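Local coordinates for protein putative reductase (Peptoclostridium difficile, PDB 5J6C) that binds flavin mononucleotide and probably catalyses the flavin-dependent reduction of nitro compounds, metronidazole possibly among them, at residues A[33-37]-A[185-189]; A[84-88]-A[157-162]; A[138-144]-A[170-176]. All coordinates share one frame; numbering follows the deposited sequence.

Contact 1: A[33-37]-A[185-189]. With FMN (flavin mononucleotide), chain C.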
loop_
_atom_site.group_PDB
_atom_site.type_symbol
_atom_site.label_atom_id
_atom_site.label_comp_id
_atom_site.label_asym_id
_atom_site.label_seq_id
_atom_site.Cartn_x
_atom_site.Cartn_y
_atom_site.Cartn_z
ATOM N N LEU A 33 0.785 -12.586 8.223
ATOM C CA LEU A 33 0.784 -11.164 8.583
ATOM C C LEU A 33 0.936 -10.945 10.083
ATOM O O LEU A 33 1.493 -9.921 10.501
ATOM C CB LEU A 33 -0.495 -10.486 8.104
ATOM C CG LEU A 33 -0.654 -10.282 6.606
ATOM C CD1 LEU A 33 -2.007 -9.655 6.385
ATOM C CD2 LEU A 33 0.470 -9.397 6.035
ATOM N N LYS A 34 0.431 -11.871 10.907
ATOM C CA LYS A 34 0.623 -11.754 12.349
ATOM C C LYS A 34 2.098 -11.805 12.737
ATOM O O LYS A 34 2.494 -11.219 13.753
ATOM C CB LYS A 34 -0.143 -12.856 13.076
ATOM C CG LYS A 34 -1.649 -12.657 13.152
ATOM C CD LYS A 34 -2.265 -13.775 13.978
ATOM C CE LYS A 34 -3.758 -13.613 14.136
ATOM N NZ LYS A 34 -4.334 -14.802 14.840
ATOM N N LYS A 35 2.919 -12.501 11.956
ATOM C CA LYS A 35 4.343 -12.618 12.238
ATOM C C LYS A 35 5.183 -11.519 11.589
ATOM O O LYS A 35 6.394 -11.477 11.824
ATOM C CB LYS A 35 4.865 -13.988 11.783
ATOM C CG LYS A 35 4.397 -15.151 12.649
ATOM C CD LYS A 35 5.136 -16.458 12.307
ATOM C CE LYS A 35 4.643 -17.098 11.007
ATOM N NZ LYS A 35 5.307 -16.572 9.764
ATOM N N ARG A 36 4.580 -10.646 10.772
ATOM C CA ARG A 36 5.292 -9.530 10.147
ATOM C C ARG A 36 5.441 -8.393 11.154
ATOM O O ARG A 36 4.445 -7.775 11.547
ATOM C CB ARG A 36 4.555 -9.035 8.902
ATOM C CG ARG A 36 5.319 -7.930 8.181
ATOM C CD ARG A 36 4.425 -6.799 7.635
ATOM N NE ARG A 36 3.547 -6.263 8.671
ATOM C CZ ARG A 36 3.900 -5.357 9.580
ATOM N NH1 ARG A 36 5.126 -4.838 9.589
ATOM N NH2 ARG A 36 3.010 -4.974 10.491
ATOM N N ARG A 37 6.681 -8.115 11.564
ATOM C CA ARG A 37 7.024 -7.019 12.468
ATOM C C ARG A 37 8.168 -6.219 11.859
ATOM O O ARG A 37 9.061 -6.792 11.233
ATOM C CB ARG A 37 7.449 -7.520 13.853
ATOM C CG ARG A 37 6.421 -8.393 14.562
ATOM C CD ARG A 37 5.157 -7.596 14.889
ATOM N NE ARG A 37 5.485 -6.229 15.288
ATOM C CZ ARG A 37 5.891 -5.880 16.505
ATOM N NH1 ARG A 37 6.010 -6.797 17.459
ATOM N NH2 ARG A 37 6.177 -4.610 16.772
ATOM N N ALA A 185 4.838 -11.673 17.766
ATOM C CA ALA A 185 3.796 -11.731 16.755
ATOM C C ALA A 185 2.495 -11.113 17.266
ATOM O O ALA A 185 2.216 -11.081 18.468
ATOM C CB ALA A 185 3.543 -13.177 16.331
ATOM N N TYR A 186 1.695 -10.625 16.326
ATOM C CA TYR A 186 0.409 -10.032 16.659
ATOM C C TYR A 186 -0.591 -11.096 17.113
ATOM O O TYR A 186 -0.524 -12.262 16.721
ATOM C CB TYR A 186 -0.152 -9.265 15.458
ATOM C CG TYR A 186 0.475 -7.887 15.249
ATOM C CD1 TYR A 186 0.248 -6.850 16.155
ATOM C CD2 TYR A 186 1.282 -7.628 14.147
ATOM C CE1 TYR A 186 0.820 -5.594 15.967
ATOM C CE2 TYR A 186 1.857 -6.391 13.952
ATOM C CZ TYR A 186 1.626 -5.376 14.868
ATOM O OH TYR A 186 2.196 -4.139 14.671
ATOM N N ASN A 187 -1.531 -10.657 17.936
ATOM C CA ASN A 187 -2.576 -11.452 18.557
ATOM C C ASN A 187 -3.920 -11.142 17.916
ATOM O O ASN A 187 -4.135 -10.030 17.431
ATOM C CB ASN A 187 -2.676 -11.098 20.046
ATOM C CG ASN A 187 -2.667 -12.286 20.908
ATOM O OD1 ASN A 187 -1.827 -13.164 20.740
ATOM N ND2 ASN A 187 -3.622 -12.358 21.836
ATOM N N ASP A 188 -4.851 -12.105 17.974
ATOM C CA ASP A 188 -6.248 -11.778 17.695
ATOM C C ASP A 188 -6.691 -10.594 18.540
ATOM O O ASP A 188 -7.429 -9.722 18.070
ATOM C CB ASP A 188 -7.162 -12.976 17.972
ATOM C CG ASP A 188 -7.263 -13.928 16.795
ATOM O OD1 ASP A 188 -6.808 -13.573 15.698
ATOM O OD2 ASP A 188 -7.808 -15.037 16.965
ATOM N N SER A 189 -6.234 -10.547 19.792
ATOM C CA SER A 189 -6.637 -9.490 20.709
ATOM C C SER A 189 -6.032 -8.145 20.336
ATOM O O SER A 189 -6.537 -7.111 20.780
ATOM C CB SER A 189 -6.237 -9.857 22.135
ATOM O OG SER A 189 -4.833 -9.773 22.279
HETATM N N1 FMN C . 9.441 3.079 11.220
HETATM C C2 FMN C . 10.570 3.843 11.463
HETATM O O2 FMN C . 11.415 3.468 12.261
HETATM N N3 FMN C . 10.772 5.038 10.808
HETATM C C4 FMN C . 9.833 5.503 9.910
HETATM O O4 FMN C . 9.988 6.570 9.318
HETATM C C4A FMN C . 8.690 4.758 9.678
HETATM N N5 FMN C . 7.773 5.236 8.773
HETATM C C5A FMN C . 6.656 4.495 8.496
HETATM C C6 FMN C . 5.737 4.996 7.584
HETATM C C7 FMN C . 4.611 4.270 7.290
HETATM C C7M FMN C . 3.627 4.802 6.297
HETATM C C8 FMN C . 4.396 3.059 7.909
HETATM C C8M FMN C . 3.173 2.280 7.572
HETATM C C9 FMN C . 5.301 2.552 8.823
HETATM C C9A FMN C . 6.444 3.281 9.124
HETATM N N10 FMN C . 7.368 2.802 10.042
HETATM C C10 FMN C . 8.499 3.540 10.324
HETATM C "C1'" FMN C . 7.142 1.484 10.726
HETATM C "C2'" FMN C . 6.111 1.604 11.857
HETATM O "O2'" FMN C . 6.709 2.137 13.025
HETATM C "C3'" FMN C . 5.482 0.236 12.137
HETATM O "O3'" FMN C . 5.008 -0.302 10.926
HETATM C "C4'" FMN C . 4.319 0.323 13.129
HETATM O "O4'" FMN C . 4.806 0.814 14.360
HETATM C "C5'" FMN C . 3.671 -1.050 13.326
HETATM O "O5'" FMN C . 4.629 -1.909 13.906
HETATM P P FMN C . 5.098 -3.239 13.133
HETATM O O1P FMN C . 5.413 -2.891 11.693
HETATM O O2P FMN C . 6.333 -3.823 13.783
HETATM O O3P FMN C . 3.943 -4.208 13.181
HETATM O O HOH W 1 -6.859 -16.869 14.953
#
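The Tyr-186 ring presents its edge to the backbone of 33-37, with Arg-36 O and Leu-33 O near its plane, while the Arg-37 chain crosses it at about a right angle, CD lying 3.6 Å from Tyr-186 CE2. The Arg-37 guanidinium is turned 48° from the ring. This is the phosphate end of the flavin mononucleotide pocket of a nitroreductase-type fold, and each arginine offers its edge to a phosphate oxygen. Arg-36 NH1 gives a nearly straight bond of 2.9 Å to FMN O1P. Arg-37 grips FMN O2P through both NE and NH2, and its NH1 is held by Lys-184 O, which fixes the rotation of the guanidinium. Two adjacent arginines thus hold one phosphate and probably offset its charge, each reaching it with a chain bent at chi2 and chi3. The two segments are joined at the backbone where Tyr-186 N donates to Lys-34 O at 2.8 Å, and Ala-185 CB packs on the same carbonyl oxygen at 3.4 Å. Leu-61 of the second subunit packs against both Lys-34 and Tyr-186. Beyond CG the Lys-34 chain runs extended past Tyr-186 O to a salt bridge with Asp-188, whose OD1 also pairs with Lys-57 of the second subunit. Lys-34 NZ meets Asp-188 OD1 at 2.9 Å from above the carboxylate plane, and a water bonded to Asp-188 OD2 makes a weak bond to Lys-34 NZ.

Contact 2: A[84-88]-A[157-162]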
loop_
_atom_site.group_PDB
_atom_site.type_symbol
_atom_site.label_atom_id
_atom_site.label_comp_id
_atom_site.label_asym_id
_atom_site.label_seq_id
_atom_site.Cartn_x
_atom_site.Cartn_y
_atom_site.Cartn_z
ATOM N N ASN A 84 24.920 7.651 4.213
ATOM C CA ASN A 84 24.372 8.920 3.742
ATOM C C ASN A 84 22.850 8.939 3.859
ATOM O O ASN A 84 22.269 9.896 4.373
ATOM C CB ASN A 84 24.800 9.170 2.298
ATOM C CG ASN A 84 26.305 9.346 2.156
ATOM O OD1 ASN A 84 27.014 9.540 3.139
ATOM N ND2 ASN A 84 26.793 9.272 0.928
ATOM N N LEU A 85 22.197 7.857 3.425
ATOM C CA LEU A 85 20.739 7.813 3.437
ATOM C C LEU A 85 20.168 7.704 4.849
ATOM O O LEU A 85 19.038 8.140 5.086
ATOM C CB LEU A 85 20.255 6.654 2.563
ATOM C CG LEU A 85 20.468 6.891 1.060
ATOM C CD1 LEU A 85 20.181 5.636 0.275
ATOM C CD2 LEU A 85 19.611 8.076 0.543
ATOM N N SER A 86 20.919 7.136 5.798
ATOM C CA SER A 86 20.436 7.077 7.177
ATOM C C SER A 86 20.325 8.456 7.809
ATOM O O SER A 86 19.682 8.601 8.861
ATOM C CB SER A 86 21.362 6.209 8.026
ATOM O OG SER A 86 22.564 6.903 8.302
ATOM N N GLN A 87 20.958 9.463 7.207
ATOM C CA GLN A 87 20.894 10.846 7.664
ATOM C C GLN A 87 19.763 11.647 7.014
ATOM O O GLN A 87 19.723 12.869 7.175
ATOM C CB GLN A 87 22.231 11.545 7.392
ATOM C CG GLN A 87 23.303 11.317 8.444
ATOM C CD GLN A 87 22.961 11.977 9.764
ATOM O OE1 GLN A 87 22.566 11.304 10.718
ATOM N NE2 GLN A 87 23.096 13.304 9.826
ATOM N N CYS A 88 18.841 10.997 6.291
ATOM C CA CYS A 88 17.878 11.753 5.491
ATOM C C CYS A 88 16.885 12.521 6.350
ATOM O O CYS A 88 16.289 13.493 5.878
ATOM C CB CYS A 88 17.121 10.828 4.535
ATOM S SG CYS A 88 15.993 9.678 5.336
ATOM N N TYR A 157 16.947 15.936 -0.136
ATOM C CA TYR A 157 18.220 15.367 0.301
ATOM C C TYR A 157 18.520 14.047 -0.414
ATOM O O TYR A 157 19.632 13.839 -0.920
ATOM C CB TYR A 157 18.200 15.178 1.813
ATOM C CG TYR A 157 19.440 14.526 2.349
ATOM C CD1 TYR A 157 20.580 15.270 2.613
ATOM C CD2 TYR A 157 19.477 13.155 2.589
ATOM C CE1 TYR A 157 21.729 14.668 3.107
ATOM C CE2 TYR A 157 20.623 12.541 3.082
ATOM C CZ TYR A 157 21.746 13.303 3.342
ATOM O OH TYR A 157 22.886 12.690 3.825
ATOM N N ILE A 158 17.528 13.155 -0.494
ATOM C CA ILE A 158 17.757 11.846 -1.102
ATOM C C ILE A 158 17.983 11.978 -2.606
ATOM O O ILE A 158 18.870 11.324 -3.169
ATOM C CB ILE A 158 16.593 10.890 -0.767
ATOM C CG1 ILE A 158 16.597 10.609 0.739
ATOM C CG2 ILE A 158 16.731 9.579 -1.537
ATOM C CD1 ILE A 158 15.325 9.982 1.264
ATOM N N ARG A 159 17.205 12.829 -3.281
ATOM C CA ARG A 159 17.406 13.000 -4.717
ATOM C C ARG A 159 18.814 13.498 -5.025
ATOM O O ARG A 159 19.412 13.089 -6.025
ATOM C CB ARG A 159 16.367 13.955 -5.300
ATOM C CG ARG A 159 14.957 13.397 -5.367
ATOM C CD ARG A 159 14.048 14.275 -6.224
ATOM N NE ARG A 159 13.434 15.379 -5.481
ATOM C CZ ARG A 159 13.633 16.673 -5.742
ATOM N NH1 ARG A 159 14.425 17.033 -6.747
ATOM N NH2 ARG A 159 13.034 17.614 -5.005
ATOM N N GLU A 160 19.356 14.391 -4.188
ATOM C CA GLU A 160 20.741 14.817 -4.377
ATOM C C GLU A 160 21.700 13.659 -4.139
ATOM O O GLU A 160 22.697 13.504 -4.855
ATOM C CB GLU A 160 21.071 15.974 -3.438
ATOM C CG GLU A 160 20.313 17.251 -3.742
ATOM C CD GLU A 160 20.833 17.964 -4.989
ATOM O OE1 GLU A 160 21.973 17.655 -5.428
ATOM O OE2 GLU A 160 20.104 18.839 -5.521
ATOM N N GLU A 161 21.410 12.835 -3.133
ATOM C CA GLU A 161 22.313 11.747 -2.789
ATOM C C GLU A 161 22.326 10.682 -3.877
ATOM O O GLU A 161 23.377 10.107 -4.177
ATOM C CB GLU A 161 21.901 11.153 -1.445
ATOM C CG GLU A 161 22.780 10.006 -0.992
ATOM C CD GLU A 161 24.227 10.435 -0.836
ATOM O OE1 GLU A 161 24.461 11.568 -0.349
ATOM O OE2 GLU A 161 25.113 9.642 -1.221
ATOM N N LEU A 162 21.175 10.422 -4.499
ATOM C CA LEU A 162 21.049 9.367 -5.498
ATOM C C LEU A 162 20.947 9.904 -6.927
ATOM O O LEU A 162 20.692 9.128 -7.856
ATOM C CB LEU A 162 19.836 8.490 -5.167
ATOM C CG LEU A 162 19.906 7.813 -3.795
ATOM C CD1 LEU A 162 18.688 6.955 -3.615
ATOM C CD2 LEU A 162 21.182 6.970 -3.671
#
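The end of helix 79-86 packs on the side of helix 154-162: its last turn and the residues just after it lie against 157-162. Tyr-157 OH donates to Asn-84 O at 2.9 Å, coming from above the carbonyl plane, whereas Gln-87 N reaches the same oxygen from the opposite face; a carbonyl near the end of its helix is therefore gripped twice. A chi1 of 177° swings the Tyr-157 ring across to 84-88, where Asn-84 O lies at its edge and Gln-87 O over one face. Cys-88 CA sits 3.6 Å from Tyr-157 CD2. Both helices flank the antiparallel sheet of the nitroreductase-family fold: Leu-85 also touches Val-76 of strand 71-76, and Ile-158 faces strand 168-177. Between the helices, Leu-85 and Ile-158 cross at about a right angle, Leu-85 CD2 meeting Ile-158 CG2 at 3.9 Å, while Cys-88 CB packs 3.8 Å from Ile-158 CD1. At the more exposed margin, Asn-84 ND2 donates to Glu-161 OE2 at 2.8 Å (N-H...O 154°), meeting it from above the carboxylate plane, with the amide and carboxylate planes 60° apart.

Contact 3: A[138-144]-A[170-176]. With FMN (flavin mononucleotide), chain C.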
loop_
_atom_site.group_PDB
_atom_site.type_symbol
_atom_site.label_atom_id
_atom_site.label_comp_id
_atom_site.label_asym_id
_atom_site.label_seq_id
_atom_site.Cartn_x
_atom_site.Cartn_y
_atom_site.Cartn_z
ATOM N N SER A 138 12.207 -6.127 7.568
ATOM C CA SER A 138 12.293 -4.853 6.865
ATOM C C SER A 138 11.627 -3.765 7.695
ATOM O O SER A 138 10.911 -4.035 8.662
ATOM C CB SER A 138 11.673 -4.943 5.454
ATOM O OG SER A 138 10.251 -4.980 5.499
ATOM N N CYS A 139 11.883 -2.515 7.308
ATOM C CA CYS A 139 11.248 -1.382 7.960
ATOM C C CYS A 139 11.074 -0.254 6.958
ATOM O O CYS A 139 11.995 0.060 6.195
ATOM C CB CYS A 139 12.055 -0.888 9.159
ATOM S SG CYS A 139 11.040 0.233 10.149
ATOM N N TRP A 140 9.889 0.336 6.961
ATOM C CA TRP A 140 9.582 1.472 6.109
ATOM C C TRP A 140 10.161 2.731 6.743
ATOM O O TRP A 140 10.004 2.960 7.945
ATOM C CB TRP A 140 8.060 1.560 5.948
ATOM C CG TRP A 140 7.427 2.702 5.182
ATOM C CD1 TRP A 140 7.618 4.042 5.375
ATOM C CD2 TRP A 140 6.415 2.585 4.156
ATOM N NE1 TRP A 140 6.803 4.762 4.520
ATOM C CE2 TRP A 140 6.068 3.890 3.758
ATOM C CE3 TRP A 140 5.795 1.497 3.524
ATOM C CZ2 TRP A 140 5.116 4.145 2.761
ATOM C CZ3 TRP A 140 4.852 1.746 2.533
ATOM C CH2 TRP A 140 4.525 3.065 2.158
ATOM N N ILE A 141 10.853 3.534 5.947
ATOM C CA ILE A 141 11.366 4.826 6.385
ATOM C C ILE A 141 10.614 5.889 5.594
ATOM O O ILE A 141 10.799 6.004 4.377
ATOM C CB ILE A 141 12.883 4.937 6.174
ATOM C CG1 ILE A 141 13.604 3.858 6.982
ATOM C CG2 ILE A 141 13.382 6.334 6.552
ATOM C CD1 ILE A 141 15.065 3.791 6.695
ATOM N N GLN A 142 9.751 6.650 6.275
ATOM C CA GLN A 142 8.930 7.653 5.605
ATOM C C GLN A 142 9.794 8.803 5.090
ATOM O O GLN A 142 10.624 9.337 5.828
ATOM C CB GLN A 142 7.870 8.179 6.573
ATOM C CG GLN A 142 6.875 9.142 5.968
ATOM C CD GLN A 142 6.033 8.517 4.855
ATOM O OE1 GLN A 142 5.771 7.316 4.864
ATOM N NE2 GLN A 142 5.605 9.337 3.894
ATOM N N VAL A 143 9.579 9.202 3.828
ATOM C CA VAL A 143 10.281 10.327 3.208
ATOM C C VAL A 143 9.325 11.457 2.836
ATOM O O VAL A 143 9.547 12.622 3.200
ATOM C CB VAL A 143 11.093 9.874 1.973
ATOM C CG1 VAL A 143 11.719 11.090 1.269
ATOM C CG2 VAL A 143 12.174 8.874 2.403
ATOM N N ARG A 144 8.263 11.141 2.089
ATOM C CA ARG A 144 7.279 12.154 1.743
ATOM C C ARG A 144 6.767 12.831 3.009
ATOM O O ARG A 144 6.510 12.169 4.018
ATOM C CB ARG A 144 6.114 11.531 0.962
ATOM C CG ARG A 144 5.196 12.572 0.338
ATOM C CD ARG A 144 3.922 11.970 -0.252
ATOM N NE ARG A 144 3.030 11.450 0.779
ATOM C CZ ARG A 144 2.066 12.157 1.356
ATOM N NH1 ARG A 144 1.295 11.603 2.284
ATOM N NH2 ARG A 144 1.874 13.423 1.005
ATOM N N VAL A 170 10.383 11.186 -3.808
ATOM C CA VAL A 170 10.775 10.027 -3.008
ATOM C C VAL A 170 9.678 9.735 -2.001
ATOM O O VAL A 170 9.305 10.603 -1.206
ATOM C CB VAL A 170 12.122 10.241 -2.299
ATOM C CG1 VAL A 170 12.528 8.955 -1.569
ATOM C CG2 VAL A 170 13.192 10.647 -3.294
ATOM N N GLU A 171 9.154 8.511 -2.037
ATOM C CA GLU A 171 8.069 8.119 -1.148
ATOM C C GLU A 171 8.598 7.620 0.186
ATOM O O GLU A 171 8.192 8.108 1.246
ATOM C CB GLU A 171 7.206 7.034 -1.809
ATOM C CG GLU A 171 6.237 6.356 -0.846
ATOM C CD GLU A 171 5.284 7.338 -0.178
ATOM O OE1 GLU A 171 4.941 7.138 1.003
ATOM O OE2 GLU A 171 4.881 8.319 -0.828
ATOM N N CYS A 172 9.531 6.675 0.149
ATOM C CA CYS A 172 10.012 6.015 1.351
ATOM C C CYS A 172 11.232 5.190 0.979
ATOM O O CYS A 172 11.481 4.918 -0.202
ATOM C CB CYS A 172 8.927 5.112 1.957
ATOM S SG CYS A 172 8.436 3.747 0.844
ATOM N N ILE A 173 11.996 4.812 1.997
ATOM C CA ILE A 173 13.063 3.826 1.873
ATOM C C ILE A 173 12.641 2.568 2.626
ATOM O O ILE A 173 12.151 2.652 3.761
ATOM C CB ILE A 173 14.391 4.358 2.431
ATOM C CG1 ILE A 173 14.647 5.789 1.950
ATOM C CG2 ILE A 173 15.544 3.439 2.024
ATOM C CD1 ILE A 173 16.018 6.277 2.281
ATOM N N ILE A 174 12.830 1.404 2.005
ATOM C CA ILE A 174 12.635 0.128 2.690
ATOM C C ILE A 174 14.017 -0.438 2.984
ATOM O O ILE A 174 14.762 -0.775 2.057
ATOM C CB ILE A 174 11.805 -0.870 1.869
ATOM C CG1 ILE A 174 10.473 -0.265 1.420
ATOM C CG2 ILE A 174 11.548 -2.132 2.695
ATOM C CD1 ILE A 174 9.502 -0.014 2.553
ATOM N N SER A 175 14.371 -0.540 4.264
ATOM C CA SER A 175 15.592 -1.231 4.666
ATOM C C SER A 175 15.276 -2.705 4.864
ATOM O O SER A 175 14.226 -3.050 5.405
ATOM C CB SER A 175 16.166 -0.654 5.958
ATOM O OG SER A 175 15.358 -1.006 7.050
ATOM N N ILE A 176 16.180 -3.566 4.403
ATOM C CA ILE A 176 15.936 -5.004 4.303
ATOM C C ILE A 176 17.165 -5.749 4.821
ATOM O O ILE A 176 18.296 -5.304 4.622
ATOM C CB ILE A 176 15.621 -5.408 2.844
ATOM C CG1 ILE A 176 14.444 -4.581 2.290
ATOM C CG2 ILE A 176 15.363 -6.925 2.714
ATOM C CD1 ILE A 176 14.140 -4.850 0.823
HETATM N N1 FMN C . 9.441 3.079 11.220
HETATM C C2 FMN C . 10.570 3.843 11.463
HETATM O O2 FMN C . 11.415 3.468 12.261
HETATM N N3 FMN C . 10.772 5.038 10.808
HETATM C C4 FMN C . 9.833 5.503 9.910
HETATM O O4 FMN C . 9.988 6.570 9.318
HETATM C C4A FMN C . 8.690 4.758 9.678
HETATM N N5 FMN C . 7.773 5.236 8.773
HETATM C C5A FMN C . 6.656 4.495 8.496
HETATM C C6 FMN C . 5.737 4.996 7.584
HETATM C C7 FMN C . 4.611 4.270 7.290
HETATM C C7M FMN C . 3.627 4.802 6.297
HETATM C C8 FMN C . 4.396 3.059 7.909
HETATM C C8M FMN C . 3.173 2.280 7.572
HETATM C C9 FMN C . 5.301 2.552 8.823
HETATM C C9A FMN C . 6.444 3.281 9.124
HETATM N N10 FMN C . 7.368 2.802 10.042
HETATM C C10 FMN C . 8.499 3.540 10.324
HETATM C "C1'" FMN C . 7.142 1.484 10.726
HETATM C "C2'" FMN C . 6.111 1.604 11.857
HETATM O "O2'" FMN C . 6.709 2.137 13.025
HETATM C "C3'" FMN C . 5.482 0.236 12.137
HETATM O "O3'" FMN C . 5.008 -0.302 10.926
HETATM C "C4'" FMN C . 4.319 0.323 13.129
HETATM O "O4'" FMN C . 4.806 0.814 14.360
HETATM C "C5'" FMN C . 3.671 -1.050 13.326
HETATM O "O5'" FMN C . 4.629 -1.909 13.906
HETATM P P FMN C . 5.098 -3.239 13.133
HETATM O O1P FMN C . 5.413 -2.891 11.693
HETATM O O2P FMN C . 6.333 -3.823 13.783
HETATM O O3P FMN C . 3.943 -4.208 13.181
#
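Trp-140 is sandwiched between Cys-172 and the flavin. The sulfur of Cys-172 sits over one face of the indole, SG 3.9 Å from the centroid of the six-membered ring, and Cys-172 CB makes a CH-pi contact with the five-membered ring. Over the opposite face lies the dimethylbenzene side of the isoalloxazine, FMN C7M being offset toward the rim of the indole. With CG opposite the backbone N (chi1 176°), the indole lies where NE1 can donate to Gln-142 OE1 at 2.8 Å. The same amide is held through its other branch, Gln-142 NE2 donating to Arg-144 O in an almost straight bond (174°) and also binding Glu-118 of the second subunit. Glu-171 OE1 lies at the indole edge, 3.5 Å from Trp-140 CZ2, its carboxylate turned 70° from the ring. The guanidinium of Arg-144, nearly coplanar with that carboxylate, forms just a long salt bridge to it and pairs with Glu-118 of the second subunit. On the other side of the sheet Ile-141 stands beside Ile-173, their backbones bonded reciprocally; just past the strand end, Val-143 CG1 packs 3.6 Å from Val-170 CG1. Glu-171 O accepts from both Val-143 N and Arg-144 N. Gln-142 N donates to FMN O4 at 3.1 Å: strand 137-142, outermost in this chain's four-stranded antiparallel sheet, lines the flavin site, backed by strand 168-177 through Cys-172, in a nitroreductase-type fold.

From the N terminus, helix 30-34 leads into segment 33-37, which contact 1 joins to the loop 185-189 late in the chain, so closing a long loop that contains both other contacts. Contact 2 closes a shorter one, from the end of helix 79-86 to helix 154-162. Contact 3 starts within it, at strand 137-142, and ends beyond it on strand 168-177, so these two cross. They also touch: Ile-158 packs on Val-143, Val-170 and Ile-173, joining helix to sheet. Contacts 1 and 3 hold the phosphate and ring ends of one flavin. Contacts 1 and 2 lie on opposite sides of the chain's centre, about 32 Å apart between centres. All three reach the second subunit.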